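Local coordinates for protein alginate lyase AlgAT5 (Defluviitalea, PDB 5ZQI) that probably cleaves the polysaccharide alginate by beta-elimination, as a lyase of polysaccharide lyase family 7, at residues Pro155-Ser169 with Val232-Ser245. Residues are numbered along the deposited sequence; the frame is centred on the assembly and turned at random.
With SO4 (sulfate ion), chain B.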
# COMPACT_ATOMS: atom_id res chain seq x y z
N PRO A 155 -11.72 -6.71 -7.48
CA PRO A 155 -13.06 -7.28 -7.24
C PRO A 155 -13.96 -7.03 -8.45
O PRO A 155 -13.78 -6.07 -9.20
CB PRO A 155 -13.55 -6.55 -5.99
CG PRO A 155 -12.28 -6.13 -5.27
CD PRO A 155 -11.34 -5.75 -6.42
N GLU A 156 -14.94 -7.92 -8.63
CA GLU A 156 -15.81 -7.81 -9.80
C GLU A 156 -16.84 -6.70 -9.66
O GLU A 156 -17.14 -6.00 -10.64
CB GLU A 156 -16.50 -9.14 -10.08
CG GLU A 156 -16.98 -9.95 -8.89
CD GLU A 156 -17.12 -11.42 -9.29
OE1 GLU A 156 -16.63 -12.31 -8.54
OE2 GLU A 156 -17.69 -11.70 -10.37
N VAL A 157 -17.40 -6.49 -8.47
CA VAL A 157 -18.51 -5.55 -8.34
C VAL A 157 -17.99 -4.15 -8.03
O VAL A 157 -18.19 -3.22 -8.82
CB VAL A 157 -19.53 -6.02 -7.28
CG1 VAL A 157 -20.71 -5.05 -7.18
CG2 VAL A 157 -20.02 -7.41 -7.64
N LYS A 158 -17.33 -3.98 -6.88
CA LYS A 158 -16.69 -2.70 -6.51
C LYS A 158 -15.20 -2.88 -6.82
O LYS A 158 -14.41 -3.33 -5.98
CB LYS A 158 -16.97 -2.37 -5.06
CG LYS A 158 -16.59 -0.95 -4.65
CD LYS A 158 -17.16 -0.64 -3.28
CE LYS A 158 -16.81 0.76 -2.79
NZ LYS A 158 -15.36 1.02 -2.71
N ASP A 159 -14.83 -2.52 -8.05
CA ASP A 159 -13.51 -2.85 -8.59
C ASP A 159 -12.47 -1.81 -8.18
O ASP A 159 -11.85 -1.12 -9.02
CB ASP A 159 -13.60 -3.02 -10.10
CG ASP A 159 -14.16 -1.81 -10.82
OD1 ASP A 159 -14.90 -1.00 -10.24
OD2 ASP A 159 -13.86 -1.69 -12.02
N HIS A 160 -12.29 -1.72 -6.86
CA HIS A 160 -11.53 -0.65 -6.22
C HIS A 160 -10.45 -1.21 -5.30
O HIS A 160 -10.75 -2.01 -4.41
CB HIS A 160 -12.43 0.25 -5.36
CG HIS A 160 -13.52 0.97 -6.08
ND1 HIS A 160 -14.33 1.88 -5.43
CD2 HIS A 160 -13.94 0.95 -7.37
CE1 HIS A 160 -15.20 2.38 -6.29
NE2 HIS A 160 -14.97 1.85 -7.48
N VAL A 161 -9.21 -0.74 -5.47
CA VAL A 161 -8.12 -1.11 -4.57
C VAL A 161 -7.24 0.09 -4.27
O VAL A 161 -7.19 1.06 -5.02
CB VAL A 161 -7.24 -2.26 -5.14
CG1 VAL A 161 -8.07 -3.53 -5.37
CG2 VAL A 161 -6.49 -1.79 -6.39
N VAL A 162 -6.52 -0.02 -3.15
CA VAL A 162 -5.54 0.99 -2.71
C VAL A 162 -4.19 0.30 -2.60
O VAL A 162 -4.08 -0.76 -1.97
CB VAL A 162 -5.96 1.63 -1.37
CG1 VAL A 162 -4.81 2.40 -0.72
CG2 VAL A 162 -7.16 2.58 -1.57
N VAL A 163 -3.16 0.93 -3.15
CA VAL A 163 -1.83 0.37 -3.31
C VAL A 163 -0.77 1.42 -2.98
O VAL A 163 0.06 1.81 -3.81
CB VAL A 163 -1.67 -0.16 -4.74
CG1 VAL A 163 -2.64 -1.36 -4.95
CG2 VAL A 163 -1.86 0.90 -5.79
N GLY A 164 -0.82 1.92 -1.77
CA GLY A 164 0.12 2.91 -1.29
C GLY A 164 -0.61 3.99 -0.53
O GLY A 164 -1.64 4.51 -0.99
N GLN A 165 -0.12 4.33 0.66
CA GLN A 165 -0.73 5.37 1.45
C GLN A 165 0.30 6.17 2.24
O GLN A 165 1.39 5.69 2.58
CB GLN A 165 -1.71 4.82 2.51
CG GLN A 165 -2.70 3.81 2.05
CD GLN A 165 -3.69 3.51 3.16
OE1 GLN A 165 -4.27 4.42 3.74
NE2 GLN A 165 -3.87 2.23 3.48
N ILE A 166 -0.10 7.39 2.59
CA ILE A 166 0.34 8.03 3.83
C ILE A 166 -0.86 7.97 4.76
O ILE A 166 -1.96 8.37 4.35
CB ILE A 166 0.80 9.48 3.64
CG1 ILE A 166 2.01 9.56 2.73
CG2 ILE A 166 1.11 10.10 5.05
CD1 ILE A 166 2.35 11.04 2.35
N HIS A 167 -0.65 7.56 6.01
CA HIS A 167 -1.67 7.46 7.05
C HIS A 167 -1.19 8.21 8.28
O HIS A 167 0.01 8.29 8.51
CB HIS A 167 -1.93 5.96 7.37
CG HIS A 167 -3.28 5.66 7.92
ND1 HIS A 167 -3.60 5.86 9.25
CD2 HIS A 167 -4.40 5.13 7.35
CE1 HIS A 167 -4.85 5.48 9.47
NE2 HIS A 167 -5.36 5.06 8.33
N ASP A 168 -2.11 8.76 9.07
CA ASP A 168 -1.75 9.43 10.33
C ASP A 168 -2.44 8.72 11.49
O ASP A 168 -2.84 7.54 11.36
CB ASP A 168 -2.02 10.92 10.23
CG ASP A 168 -3.49 11.28 10.28
OD1 ASP A 168 -4.34 10.40 10.45
OD2 ASP A 168 -3.80 12.48 10.15
N SER A 169 -2.54 9.36 12.65
CA SER A 169 -3.08 8.66 13.80
C SER A 169 -4.55 8.28 13.62
O SER A 169 -5.03 7.35 14.28
CB SER A 169 -2.93 9.49 15.08
OG SER A 169 -3.69 10.68 14.98
N VAL A 232 0.65 18.00 8.63
CA VAL A 232 0.20 16.95 9.55
C VAL A 232 1.40 16.19 10.08
O VAL A 232 2.37 15.95 9.35
CB VAL A 232 -0.82 16.03 8.85
CG1 VAL A 232 -0.24 15.45 7.59
CG2 VAL A 232 -1.29 14.90 9.78
N SER A 233 1.33 15.78 11.34
CA SER A 233 2.33 14.93 11.98
C SER A 233 1.71 13.58 12.35
O SER A 233 0.52 13.30 12.11
CB SER A 233 2.95 15.62 13.19
OG SER A 233 1.99 15.89 14.17
N GLY A 234 2.55 12.69 12.88
CA GLY A 234 2.13 11.32 13.12
C GLY A 234 1.90 10.52 11.86
O GLY A 234 1.15 9.52 11.88
N CYS A 235 2.57 10.87 10.79
CA CYS A 235 2.42 10.17 9.53
C CYS A 235 3.31 8.95 9.42
O CYS A 235 4.39 8.87 10.00
CB CYS A 235 2.73 11.06 8.32
SG CYS A 235 1.60 12.44 8.09
N TYR A 236 2.88 8.01 8.59
CA TYR A 236 3.66 6.84 8.23
C TYR A 236 3.18 6.31 6.88
O TYR A 236 2.04 6.53 6.46
CB TYR A 236 3.58 5.75 9.31
CG TYR A 236 2.18 5.35 9.73
CD1 TYR A 236 1.48 6.06 10.72
CD2 TYR A 236 1.56 4.25 9.18
CE1 TYR A 236 0.22 5.70 11.08
CE2 TYR A 236 0.28 3.88 9.55
CZ TYR A 236 -0.36 4.60 10.52
OH TYR A 236 -1.63 4.23 10.91
N PHE A 237 4.08 5.60 6.22
CA PHE A 237 3.78 5.01 4.92
C PHE A 237 3.14 3.63 5.06
O PHE A 237 3.38 2.91 6.05
CB PHE A 237 5.06 4.88 4.06
CG PHE A 237 5.62 6.20 3.57
CD1 PHE A 237 4.88 7.04 2.75
CD2 PHE A 237 6.92 6.57 3.88
CE1 PHE A 237 5.39 8.25 2.31
CE2 PHE A 237 7.45 7.77 3.42
CZ PHE A 237 6.69 8.59 2.62
N LYS A 238 2.37 3.26 4.03
CA LYS A 238 1.85 1.91 3.86
C LYS A 238 1.98 1.50 2.41
O LYS A 238 1.89 2.34 1.53
CB LYS A 238 0.37 1.77 4.26
CG LYS A 238 0.05 2.36 5.63
CD LYS A 238 -1.31 1.83 6.11
CE LYS A 238 -1.04 0.46 6.80
NZ LYS A 238 -2.27 -0.29 7.14
N ALA A 239 2.17 0.20 2.16
CA ALA A 239 2.23 -0.32 0.79
C ALA A 239 1.76 -1.77 0.81
O ALA A 239 1.99 -2.50 1.78
CB ALA A 239 3.66 -0.24 0.24
N GLY A 240 1.14 -2.18 -0.29
CA GLY A 240 0.63 -3.52 -0.42
C GLY A 240 -0.72 -3.49 -1.10
O GLY A 240 -0.91 -2.73 -2.07
N MET A 241 -1.67 -4.26 -0.57
CA MET A 241 -3.01 -4.35 -1.13
C MET A 241 -4.07 -4.09 -0.08
O MET A 241 -4.17 -4.82 0.91
CB MET A 241 -3.22 -5.73 -1.78
CG MET A 241 -4.65 -6.03 -2.27
SD MET A 241 -5.35 -4.74 -3.33
CE MET A 241 -4.14 -4.70 -4.66
N TYR A 242 -4.88 -3.05 -0.30
CA TYR A 242 -5.99 -2.65 0.58
C TYR A 242 -7.24 -2.67 -0.29
O TYR A 242 -7.47 -1.75 -1.09
CB TYR A 242 -5.70 -1.30 1.20
CG TYR A 242 -6.67 -0.78 2.23
CD1 TYR A 242 -7.53 -1.64 2.92
CD2 TYR A 242 -6.72 0.57 2.52
CE1 TYR A 242 -8.39 -1.15 3.90
CE2 TYR A 242 -7.57 1.05 3.46
CZ TYR A 242 -8.39 0.19 4.15
OH TYR A 242 -9.27 0.70 5.11
N THR A 243 -7.99 -3.77 -0.21
CA THR A 243 -9.11 -4.00 -1.12
C THR A 243 -10.34 -3.24 -0.66
O THR A 243 -10.87 -3.51 0.42
CB THR A 243 -9.41 -5.49 -1.19
OG1 THR A 243 -8.21 -6.16 -1.66
CG2 THR A 243 -10.54 -5.78 -2.17
N GLN A 244 -10.84 -2.31 -1.48
CA GLN A 244 -11.96 -1.45 -1.06
C GLN A 244 -13.30 -2.08 -1.43
O GLN A 244 -14.16 -1.45 -2.04
CB GLN A 244 -11.85 -0.05 -1.64
CG GLN A 244 -10.50 0.59 -1.49
CD GLN A 244 -10.19 0.94 -0.07
OE1 GLN A 244 -10.79 1.87 0.47
NE2 GLN A 244 -9.25 0.24 0.54
N SER A 245 -13.49 -3.33 -1.05
CA SER A 245 -14.79 -3.97 -1.19
C SER A 245 -14.94 -5.03 -0.11
O SER A 245 -13.98 -5.38 0.59
CB SER A 245 -14.96 -4.56 -2.59
OG SER A 245 -16.33 -4.92 -2.71
S SO4 B . -15.46 3.96 -0.30
O1 SO4 B . -16.63 4.27 -1.11
O2 SO4 B . -14.75 5.19 0.05
O3 SO4 B . -15.87 3.26 0.92
O4 SO4 B . -14.53 3.12 -1.05
O HOH W 1 -3.19 5.03 13.13
O HOH W 2 -1.62 11.96 13.53
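Gln165 and Lys238 run alongside each other from neighbouring antiparallel strands. Their backbones form both bonds of a hydrogen-bonded pair. The Gln165 amide turns its NE2 to Lys238 CD, 3.7 Å away. The Gln165 side chain runs across that of Tyr242, yet its amide lies within 11° of the ring plane, with NE2 3.4 Å from Tyr242 CD2. Glu122 fixes both polar ends: one carboxylate oxygen accepts from Gln165 NE2, the other forms a salt bridge with Lys238 NZ. His167 and Tyr236 follow on the same face, with His167 CB over the face of the tyrosine ring, 4.1 Å from its centroid. Gln165-Ile166-His167 matches the QIH motif of PL7 lyases, and Tyr236 to Gln244 matches their YxKAGxYxQ motif. In this beta-sandwich family residues of both motifs line the substrate groove, and the face with Gln165, His167, Tyr236, Lys238 and Tyr242 is probably part of it. The opposite face is largely apolar here: Ile166 CG1 meets Phe237 CE1 at 3.6 Å. The chain turns at Gly240, and the pairing resumes one residue out of step at Val162 and Tyr242. Gln244 bends back at chi2 (-70°). This sets NE2 over the centre of the Tyr242 ring and 3.1 Å from Tyr242 O, which Val162 N reaches from the opposite face of the carbonyl. Lys158 NZ donates to Gln244 O at 2.8 Å, and also to His160 ND1 and a sulfate probably from the crystallisation liquor. A methionine at Lys158 would probably leave the Gln244 carbonyl without this donor and weaken the hold on the sulfate, which Tyr118 and Arg177 also bind.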